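Local coordinates for CAG pathogenicity island protein 13 (Helicobacter pylori, PDB 2G3V) that is of unknown function but is encoded in the cag pathogenicity island, and so is probably associated with its type IV secretion system, at residues His56-Lys59 / Gly60-Asp63; Leu62-Val65 / Leu66-Met70; Met70-Tyr73 / Arg74-Ile77; Lys133-Ile136 / Arg137-Asp140. All coordinates share one frame; numbering follows the deposited sequence.

Contact 1: His56-Lys59 / Gly60-Asp63; sequences HTNK and GALD
Asn58 reaches forward along the chain and takes the backbone N-H of Ala61 with its side-chain oxygen, the N-cap bond that starts helix 59-69. The distance from Asn58 OD1 to Ala61 N is 2.8 Å, and the donor sits above the amide carbonyl plane, 39° out of it. The tight part of the contact lies right here: swinging CG anti to the backbone nitrogen (chi1 -152°) carries the amide over Ala61, where Asn58 CB and Ala61 CB come within 3.1 Å of each other. Behind the cap the regular helical bonds begin. Asp63 N donates to Lys59 O at 3.2 Å and nearly straight, at 167°, while the bond from Leu62 N to Asn58 O is weak. The loose side belongs to Lys59 and Gly60, both exposed. The Lys59 side chain leads away from the turn and touches Lys86 of helix 82-105. On the amide's other end, Asn58 ND2 makes a weak bond back to Gln54 in helix 35-57. One side chain therefore serves both helices at this junction, its oxygen replacing the carbonyl that the first turn of the new helix lacks.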
loop_
_atom_site.group_PDB
_atom_site.type_symbol
_atom_site.label_atom_id
_atom_site.label_comp_id
_atom_site.label_asym_id
_atom_site.label_seq_id
_atom_site.Cartn_x
_atom_site.Cartn_y
_atom_site.Cartn_z
ATOM N N HIS A 56 -10.553 -2.429 -11.684
ATOM C CA HIS A 56 -10.240 -2.839 -13.048
ATOM C C HIS A 56 -11.119 -3.994 -13.550
ATOM O O HIS A 56 -11.249 -4.203 -14.752
ATOM C CB HIS A 56 -8.748 -3.212 -13.158
ATOM C CG HIS A 56 -8.377 -4.489 -12.457
ATOM N ND1 HIS A 56 -8.958 -5.705 -12.758
ATOM C CD2 HIS A 56 -7.458 -4.744 -11.494
ATOM C CE1 HIS A 56 -8.414 -6.651 -12.010
ATOM N NE2 HIS A 56 -7.501 -6.094 -11.235
ATOM N N THR A 57 -11.737 -4.737 -12.639
ATOM C CA THR A 57 -12.585 -5.860 -13.039
ATOM C C THR A 57 -14.037 -5.416 -13.220
ATOM O O THR A 57 -14.801 -6.011 -13.977
ATOM C CB THR A 57 -12.545 -6.991 -11.978
ATOM O OG1 THR A 57 -11.230 -7.563 -11.925
ATOM C CG2 THR A 57 -13.566 -8.049 -12.294
ATOM N N ASN A 58 -14.410 -4.364 -12.513
ATOM C CA ASN A 58 -15.770 -3.841 -12.561
ATOM C C ASN A 58 -15.696 -2.463 -13.212
ATOM O O ASN A 58 -14.891 -1.620 -12.797
ATOM C CB ASN A 58 -16.287 -3.731 -11.122
ATOM C CG ASN A 58 -17.794 -3.863 -11.009
ATOM O OD1 ASN A 58 -18.553 -3.018 -11.501
ATOM N ND2 ASN A 58 -18.237 -4.922 -10.334
ATOM N N LYS A 59 -16.504 -2.230 -14.243
ATOM C CA LYS A 59 -16.489 -0.918 -14.891
ATOM C C LYS A 59 -17.439 -0.005 -14.129
ATOM O O LYS A 59 -17.162 1.177 -13.907
ATOM C CB LYS A 59 -16.915 -1.019 -16.360
ATOM C CG LYS A 59 -16.385 0.126 -17.218
ATOM C CD LYS A 59 -15.642 -0.385 -18.468
ATOM C CE LYS A 59 -14.817 0.717 -19.180
ATOM N NZ LYS A 59 -15.630 1.841 -19.708
ATOM N N GLY A 60 -18.568 -0.569 -13.721
ATOM C CA GLY A 60 -19.519 0.214 -12.972
ATOM C C GLY A 60 -18.835 0.633 -11.692
ATOM O O GLY A 60 -18.970 1.780 -11.245
ATOM N N ALA A 61 -18.085 -0.294 -11.103
ATOM C CA ALA A 61 -17.390 -0.019 -9.845
ATOM C C ALA A 61 -16.417 1.141 -9.927
ATOM O O ALA A 61 -16.406 2.002 -9.048
ATOM C CB ALA A 61 -16.666 -1.258 -9.354
ATOM N N LEU A 62 -15.597 1.168 -10.974
ATOM C CA LEU A 62 -14.627 2.242 -11.135
ATOM C C LEU A 62 -15.245 3.610 -11.354
ATOM O O LEU A 62 -14.767 4.616 -10.798
ATOM C CB LEU A 62 -13.691 1.938 -12.296
ATOM C CG LEU A 62 -12.765 3.067 -12.750
ATOM C CD1 LEU A 62 -11.799 3.426 -11.644
ATOM C CD2 LEU A 62 -12.008 2.601 -13.978
ATOM N N ASP A 63 -16.291 3.671 -12.172
ATOM C CA ASP A 63 -16.916 4.960 -12.440
ATOM C C ASP A 63 -17.643 5.444 -11.195
ATOM O O ASP A 63 -17.688 6.650 -10.900
ATOM C CB ASP A 63 -17.925 4.860 -13.582
ATOM C CG ASP A 63 -18.552 6.206 -13.907
ATOM O OD1 ASP A 63 -17.922 6.981 -14.653
ATOM O OD2 ASP A 63 -19.656 6.503 -13.393
#

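Contact 2: Leu62-Val65 / Leu66-Met70; sequences LDKV and LRNYM
Asp63 and Arg67, one helical turn apart, form the charged contact of this stretch. Asp63 OD2 receives Arg67 NE at 2.9 Å, on the syn side of the carboxylate, but the bond is bent to 135° and the two planar groups are turned 69° against each other. The arginine gets there with an extended chain from CG to NE that passes over the carbonyl oxygen of Asp63. The other carboxylate oxygen, OD1, probably bonds the hydroxyl of Tyr73, modelled rather close, so each carboxylate oxygen has a partner.

Among the neutral polar groups, Asn68 folds its amide back onto the backbone: ND2 donates to Lys64 O at 2.9 Å, a carbonyl one turn back along helix 59-69. Leu66 N to Leu62 O and Tyr69 N to Val65 O, the latter 2.9 Å, are main-chain i to i+4 bonds of the same helix, which ends at Tyr69 as Met70 leaves helical geometry.

The apolar contacts lie on the sides that face other helices. Val65 CG1 sits over the centre of the Tyr69 ring, 3.6 Å from its centroid and 5° off the normal, a CH-pi contact. Leu62 and Leu66 run side by side and meet through their CD1 atoms at 4.0 Å. Val65 and Tyr69 both lean on Phe51 of helix 35-57, whereas the two leucines touch Phe85 of helix 82-105.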
loop_
_atom_site.group_PDB
_atom_site.type_symbol
_atom_site.label_atom_id
_atom_site.label_comp_id
_atom_site.label_asym_id
_atom_site.label_seq_id
_atom_site.Cartn_x
_atom_site.Cartn_y
_atom_site.Cartn_z
ATOM N N LEU A 62 -15.597 1.168 -10.974
ATOM C CA LEU A 62 -14.627 2.242 -11.135
ATOM C C LEU A 62 -15.245 3.610 -11.354
ATOM O O LEU A 62 -14.767 4.616 -10.798
ATOM C CB LEU A 62 -13.691 1.938 -12.296
ATOM C CG LEU A 62 -12.765 3.067 -12.750
ATOM C CD1 LEU A 62 -11.799 3.426 -11.644
ATOM C CD2 LEU A 62 -12.008 2.601 -13.978
ATOM N N ASP A 63 -16.291 3.671 -12.172
ATOM C CA ASP A 63 -16.916 4.960 -12.440
ATOM C C ASP A 63 -17.643 5.444 -11.195
ATOM O O ASP A 63 -17.688 6.650 -10.900
ATOM C CB ASP A 63 -17.925 4.860 -13.582
ATOM C CG ASP A 63 -18.552 6.206 -13.907
ATOM O OD1 ASP A 63 -17.922 6.981 -14.653
ATOM O OD2 ASP A 63 -19.656 6.503 -13.393
ATOM N N LYS A 64 -18.213 4.482 -10.476
ATOM C CA LYS A 64 -18.966 4.764 -9.264
ATOM C C LYS A 64 -18.075 5.295 -8.151
ATOM O O LYS A 64 -18.507 6.122 -7.337
ATOM C CB LYS A 64 -19.702 3.504 -8.792
ATOM C CG LYS A 64 -20.339 3.682 -7.437
ATOM C CD LYS A 64 -20.817 2.382 -6.847
ATOM C CE LYS A 64 -21.047 2.547 -5.348
ATOM N NZ LYS A 64 -19.799 2.973 -4.652
ATOM N N VAL A 65 -16.834 4.829 -8.115
ATOM C CA VAL A 65 -15.893 5.289 -7.095
ATOM C C VAL A 65 -15.363 6.696 -7.433
ATOM O O VAL A 65 -15.180 7.530 -6.542
ATOM C CB VAL A 65 -14.714 4.263 -6.923
ATOM C CG1 VAL A 65 -13.626 4.826 -6.022
ATOM C CG2 VAL A 65 -15.248 2.952 -6.324
ATOM N N LEU A 66 -15.149 6.953 -8.720
ATOM C CA LEU A 66 -14.657 8.249 -9.172
ATOM C C LEU A 66 -15.649 9.403 -8.927
ATOM O O LEU A 66 -15.246 10.533 -8.653
ATOM C CB LEU A 66 -14.266 8.168 -10.659
ATOM C CG LEU A 66 -12.932 7.439 -10.895
ATOM C CD1 LEU A 66 -12.611 7.317 -12.355
ATOM C CD2 LEU A 66 -11.823 8.200 -10.162
ATOM N N ARG A 67 -16.942 9.101 -9.001
ATOM C CA ARG A 67 -17.990 10.086 -8.783
ATOM C C ARG A 67 -18.143 10.456 -7.309
ATOM O O ARG A 67 -18.525 11.585 -6.968
ATOM C CB ARG A 67 -19.343 9.563 -9.303
ATOM C CG ARG A 67 -19.467 9.468 -10.816
ATOM C CD ARG A 67 -20.879 9.073 -11.208
ATOM N NE ARG A 67 -21.055 8.877 -12.650
ATOM C CZ ARG A 67 -21.183 9.855 -13.542
ATOM N NH1 ARG A 67 -21.152 11.126 -13.158
ATOM N NH2 ARG A 67 -21.369 9.559 -14.822
ATOM N N ASN A 68 -17.843 9.504 -6.436
ATOM C CA ASN A 68 -17.974 9.740 -5.013
ATOM C C ASN A 68 -16.699 10.109 -4.284
ATOM O O ASN A 68 -16.759 10.573 -3.154
ATOM C CB ASN A 68 -18.601 8.517 -4.355
ATOM C CG ASN A 68 -20.051 8.360 -4.715
ATOM O OD1 ASN A 68 -20.878 9.171 -4.326
ATOM N ND2 ASN A 68 -20.370 7.327 -5.476
ATOM N N TYR A 69 -15.546 9.900 -4.911
ATOM C CA TYR A 69 -14.274 10.224 -4.267
ATOM C C TYR A 69 -13.643 11.506 -4.788
ATOM O O TYR A 69 -13.149 12.323 -4.006
ATOM C CB TYR A 69 -13.255 9.090 -4.446
ATOM C CG TYR A 69 -13.514 7.835 -3.628
ATOM C CD1 TYR A 69 -12.446 7.139 -3.041
ATOM C CD2 TYR A 69 -14.806 7.317 -3.475
ATOM C CE1 TYR A 69 -12.650 5.965 -2.325
ATOM C CE2 TYR A 69 -15.026 6.130 -2.759
ATOM C CZ TYR A 69 -13.936 5.460 -2.187
ATOM O OH TYR A 69 -14.097 4.290 -1.490
HETATM N N MSE A 70 -13.658 11.680 -6.104
HETATM C CA MSE A 70 -13.034 12.856 -6.689
HETATM C C MSE A 70 -13.783 14.098 -6.302
HETATM O O MSE A 70 -14.995 14.041 -6.088
HETATM C CB MSE A 70 -12.979 12.714 -8.203
HETATM C CG MSE A 70 -12.195 11.496 -8.602
HETATM SE SE MSE A 70 -10.563 11.449 -7.558
HETATM C CE MSE A 70 -9.407 12.135 -8.956
#

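Contact 3: Met70-Tyr73 / Arg74-Ile77; sequences MKDY and RAVI
Tyr73 and Ile77 pair one turn apart at the start of helix 73-79, just behind the N-cap residue Asp72, where the chain has turned out of helix 59-69. Their side chains slant across each other. Ile77 CG2 approaches the phenol ring off-centre, 4.3 Å from its centroid and 30° from the normal, in a CH-pi contact, while Ile77 CD1 meets Tyr73 CE2 at 3.7 Å. The tyrosine can lie beside the isoleucine because its CG stands anti to the backbone nitrogen (chi1 163°); its hydroxyl probably bonds Asp63 of the preceding helix.

Met70, a selenomethionine, crosses Val76 at about a right angle. Bends at chi2 and chi3 fold its chain back, bringing the terminal methyl against both branches of the valine. Phe85 of helix 82-105 touches both residues, so this pair faces inward.

The carboxylate of Asp72 runs alongside Arg74, its plane 83° from the guanidinium. As modelled no arginine N-H points at it, so any attraction is probably electrostatic only. The cap is a bond from Ala75 N to Asp72 OD1 of 3.0 Å; the uncertain place of that oxygen makes all this geometry doubtful. At the inner pair, Met70 CE stands 3.6 Å from Val76 CG2.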
loop_
_atom_site.group_PDB
_atom_site.type_symbol
_atom_site.label_atom_id
_atom_site.label_comp_id
_atom_site.label_asym_id
_atom_site.label_seq_id
_atom_site.Cartn_x
_atom_site.Cartn_y
_atom_site.Cartn_z
HETATM N N MSE A 70 -13.658 11.680 -6.104
HETATM C CA MSE A 70 -13.034 12.856 -6.689
HETATM C C MSE A 70 -13.783 14.098 -6.302
HETATM O O MSE A 70 -14.995 14.041 -6.088
HETATM C CB MSE A 70 -12.979 12.714 -8.203
HETATM C CG MSE A 70 -12.195 11.496 -8.602
HETATM SE SE MSE A 70 -10.563 11.449 -7.558
HETATM C CE MSE A 70 -9.407 12.135 -8.956
ATOM N N LYS A 71 -13.068 15.211 -6.157
ATOM C CA LYS A 71 -13.730 16.453 -5.796
ATOM C C LYS A 71 -14.518 16.881 -7.039
ATOM O O LYS A 71 -15.651 17.374 -6.961
ATOM C CB LYS A 71 -12.696 17.517 -5.416
ATOM C CG LYS A 71 -13.299 18.742 -4.729
ATOM C CD LYS A 71 -12.226 19.774 -4.400
ATOM C CE LYS A 71 -11.172 19.247 -3.419
ATOM N NZ LYS A 71 -11.706 18.948 -2.065
ATOM N N ASP A 72 -13.906 16.650 -8.190
ATOM C CA ASP A 72 -14.505 16.981 -9.472
ATOM C C ASP A 72 -14.429 15.765 -10.387
ATOM O O ASP A 72 -13.414 15.535 -11.033
ATOM C CB ASP A 72 -13.749 18.145 -10.122
ATOM C CG ASP A 72 -14.480 18.717 -11.309
ATOM O OD1 ASP A 72 -15.103 17.928 -12.061
ATOM O OD2 ASP A 72 -14.423 19.950 -11.496
ATOM N N TYR A 73 -15.496 14.976 -10.420
ATOM C CA TYR A 73 -15.538 13.802 -11.284
ATOM C C TYR A 73 -15.464 14.312 -12.722
ATOM O O TYR A 73 -14.700 13.809 -13.542
ATOM C CB TYR A 73 -16.846 13.043 -11.043
ATOM C CG TYR A 73 -17.224 12.042 -12.108
ATOM C CD1 TYR A 73 -16.674 10.756 -12.126
ATOM C CD2 TYR A 73 -18.169 12.372 -13.083
ATOM C CE1 TYR A 73 -17.066 9.818 -13.087
ATOM C CE2 TYR A 73 -18.561 11.450 -14.042
ATOM C CZ TYR A 73 -18.013 10.172 -14.041
ATOM O OH TYR A 73 -18.431 9.267 -14.988
ATOM N N ARG A 74 -16.263 15.332 -13.004
ATOM C CA ARG A 74 -16.313 15.965 -14.319
ATOM C C ARG A 74 -14.964 15.938 -15.063
ATOM O O ARG A 74 -14.774 15.201 -16.019
ATOM C CB ARG A 74 -16.741 17.430 -14.149
ATOM C CG ARG A 74 -17.009 18.189 -15.439
ATOM C CD ARG A 74 -16.793 19.694 -15.289
ATOM N NE ARG A 74 -15.404 20.097 -15.506
ATOM C CZ ARG A 74 -14.693 19.809 -16.594
ATOM N NH1 ARG A 74 -13.435 20.224 -16.706
ATOM N NH2 ARG A 74 -15.235 19.095 -17.567
ATOM N N ALA A 75 -14.041 16.754 -14.576
ATOM C CA ALA A 75 -12.698 16.972 -15.127
ATOM C C ALA A 75 -11.778 15.770 -15.140
ATOM O O ALA A 75 -10.912 15.655 -15.996
ATOM C CB ALA A 75 -12.030 18.108 -14.356
ATOM N N VAL A 76 -11.961 14.879 -14.175
ATOM C CA VAL A 76 -11.124 13.703 -14.089
ATOM C C VAL A 76 -11.306 12.792 -15.297
ATOM O O VAL A 76 -10.321 12.285 -15.835
ATOM C CB VAL A 76 -11.419 12.916 -12.792
ATOM C CG1 VAL A 76 -10.522 11.697 -12.712
ATOM C CG2 VAL A 76 -11.218 13.817 -11.571
ATOM N N ILE A 77 -12.546 12.582 -15.734
ATOM C CA ILE A 77 -12.771 11.711 -16.885
ATOM C C ILE A 77 -12.233 12.309 -18.175
ATOM O O ILE A 77 -11.901 11.582 -19.105
ATOM C CB ILE A 77 -14.264 11.346 -17.073
ATOM C CG1 ILE A 77 -15.137 12.596 -16.990
ATOM C CG2 ILE A 77 -14.667 10.307 -16.050
ATOM C CD1 ILE A 77 -16.640 12.325 -17.058
#

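Contact 4: Lys133-Ile136 / Arg137-Asp140; sequences KMSI and REMD
A capping box opens helix 136-149, with Ser135 at the N-cap and Glu138 three residues on. Ser135 OG accepts from Glu138 N at 3.4 Å, and in return Glu138 OE1 takes the backbone N-H of Ser135 at 3.5 Å; both bonds are weak. The serine hydroxyl stands between its own nitrogen and carbonyl carbon (chi1 58°), which turns it toward the first helical turn. The glutamate is extended beyond CG and lays its carboxylate back along the loop, where a water lies within bonding distance of both OE2 and Lys133 O. Below the box the helix proper takes over: Met139 N donates to Ser135 O at 3.1 Å, and Asp140 N to Ile136 O at 2.9 Å, almost in line with the carbonyl.

Two selenomethionines meet beside the box. Met134 and Met139 cross at about a right angle, SE of Met134 lying 3.5 Å from CE of Met139, and the methyl of Met134 also packs on Glu138 CB at 3.4 Å. Met139 in turn rests on Phe85 of helix 82-105. The two weak reciprocal bonds give at least partial partners to the amides of Ser135 and Glu138, and the negative carboxylate beside the helix start probably also suits the positive end of its dipole.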
loop_
_atom_site.group_PDB
_atom_site.type_symbol
_atom_site.label_atom_id
_atom_site.label_comp_id
_atom_site.label_asym_id
_atom_site.label_seq_id
_atom_site.Cartn_x
_atom_site.Cartn_y
_atom_site.Cartn_z
ATOM N N LYS A 133 -9.273 15.286 -1.493
ATOM C CA LYS A 133 -8.448 16.469 -1.320
ATOM C C LYS A 133 -7.501 16.682 -2.480
ATOM O O LYS A 133 -7.208 17.824 -2.833
ATOM C CB LYS A 133 -7.647 16.398 -0.019
ATOM C CG LYS A 133 -7.010 17.718 0.342
ATOM C CD LYS A 133 -6.373 17.656 1.702
ATOM C CE LYS A 133 -5.736 18.971 2.052
ATOM N NZ LYS A 133 -4.859 18.821 3.247
HETATM N N MSE A 134 -7.027 15.600 -3.084
HETATM C CA MSE A 134 -6.093 15.731 -4.207
HETATM C C MSE A 134 -6.675 16.584 -5.306
HETATM O O MSE A 134 -7.865 16.900 -5.293
HETATM C CB MSE A 134 -5.747 14.373 -4.811
HETATM C CG MSE A 134 -4.709 13.558 -4.070
HETATM SE SE MSE A 134 -4.185 12.131 -5.270
HETATM C CE MSE A 134 -2.454 12.783 -5.756
ATOM N N SER A 135 -5.822 16.955 -6.258
ATOM C CA SER A 135 -6.241 17.737 -7.416
ATOM C C SER A 135 -6.060 16.842 -8.638
ATOM O O SER A 135 -5.577 15.718 -8.521
ATOM C CB SER A 135 -5.391 19.004 -7.554
ATOM O OG SER A 135 -4.021 18.690 -7.670
ATOM N N ILE A 136 -6.462 17.334 -9.807
ATOM C CA ILE A 136 -6.332 16.567 -11.041
ATOM C C ILE A 136 -4.865 16.280 -11.335
ATOM O O ILE A 136 -4.455 15.125 -11.463
ATOM C CB ILE A 136 -6.922 17.343 -12.227
ATOM C CG1 ILE A 136 -8.401 17.660 -11.957
ATOM C CG2 ILE A 136 -6.738 16.559 -13.511
ATOM C CD1 ILE A 136 -9.266 16.452 -11.701
ATOM N N ARG A 137 -4.079 17.346 -11.428
ATOM C CA ARG A 137 -2.655 17.235 -11.719
ATOM C C ARG A 137 -1.964 16.285 -10.757
ATOM O O ARG A 137 -1.211 15.402 -11.160
ATOM C CB ARG A 137 -2.000 18.614 -11.643
ATOM C CG ARG A 137 -2.545 19.634 -12.649
ATOM C CD ARG A 137 -2.224 19.243 -14.083
ATOM N NE ARG A 137 -2.872 17.993 -14.462
ATOM C CZ ARG A 137 -2.732 17.398 -15.643
ATOM N NH1 ARG A 137 -1.956 17.937 -16.579
ATOM N NH2 ARG A 137 -3.373 16.263 -15.891
ATOM N N GLU A 138 -2.214 16.486 -9.472
ATOM C CA GLU A 138 -1.635 15.627 -8.442
ATOM C C GLU A 138 -1.910 14.162 -8.770
ATOM O O GLU A 138 -1.008 13.328 -8.767
ATOM C CB GLU A 138 -2.259 15.947 -7.084
ATOM C CG GLU A 138 -1.549 17.002 -6.276
ATOM C CD GLU A 138 -2.370 17.441 -5.075
ATOM O OE1 GLU A 138 -2.920 16.557 -4.369
ATOM O OE2 GLU A 138 -2.462 18.667 -4.843
HETATM N N MSE A 139 -3.171 13.856 -9.052
HETATM C CA MSE A 139 -3.557 12.484 -9.353
HETATM C C MSE A 139 -2.856 11.961 -10.595
HETATM O O MSE A 139 -2.374 10.833 -10.613
HETATM C CB MSE A 139 -5.082 12.399 -9.531
HETATM C CG MSE A 139 -5.643 10.981 -9.731
HETATM SE SE MSE A 139 -5.457 9.797 -8.209
HETATM C CE MSE A 139 -6.806 10.571 -7.063
ATOM N N ASP A 140 -2.790 12.787 -11.631
ATOM C CA ASP A 140 -2.173 12.370 -12.873
ATOM C C ASP A 140 -0.729 11.971 -12.720
ATOM O O ASP A 140 -0.316 10.932 -13.221
ATOM C CB ASP A 140 -2.293 13.476 -13.923
ATOM C CG ASP A 140 -2.254 12.936 -15.341
ATOM O OD1 ASP A 140 -2.954 11.926 -15.618
ATOM O OD2 ASP A 140 -1.535 13.523 -16.182
HETATM O O HOH W 1 -4.337 18.637 -2.459
#

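Along the chain the order is contact 1, contact 2, contact 3, then contact 4 after a long interval that includes helix 82-105. Contacts 1 and 2 share Leu62 and Asp63 on helix 59-69, their centres 9 Å apart; contact 2 passes through Met70 into contact 3, 8 Å on, which starts helix 73-79. Contacts 1 and 4 are the most distant pair, about 20 Å between centres, and do not touch. Contact 4, on helix 136-149, comes back against the earlier ones: Met139 CE lies 3.6 Å from Met70 CE, and Ile136 packs on Val76. Three of the four contacts hold N-caps, so together they mark the starts of helices 59-69, 73-79 and 136-149 at one end of this all-helical molecule.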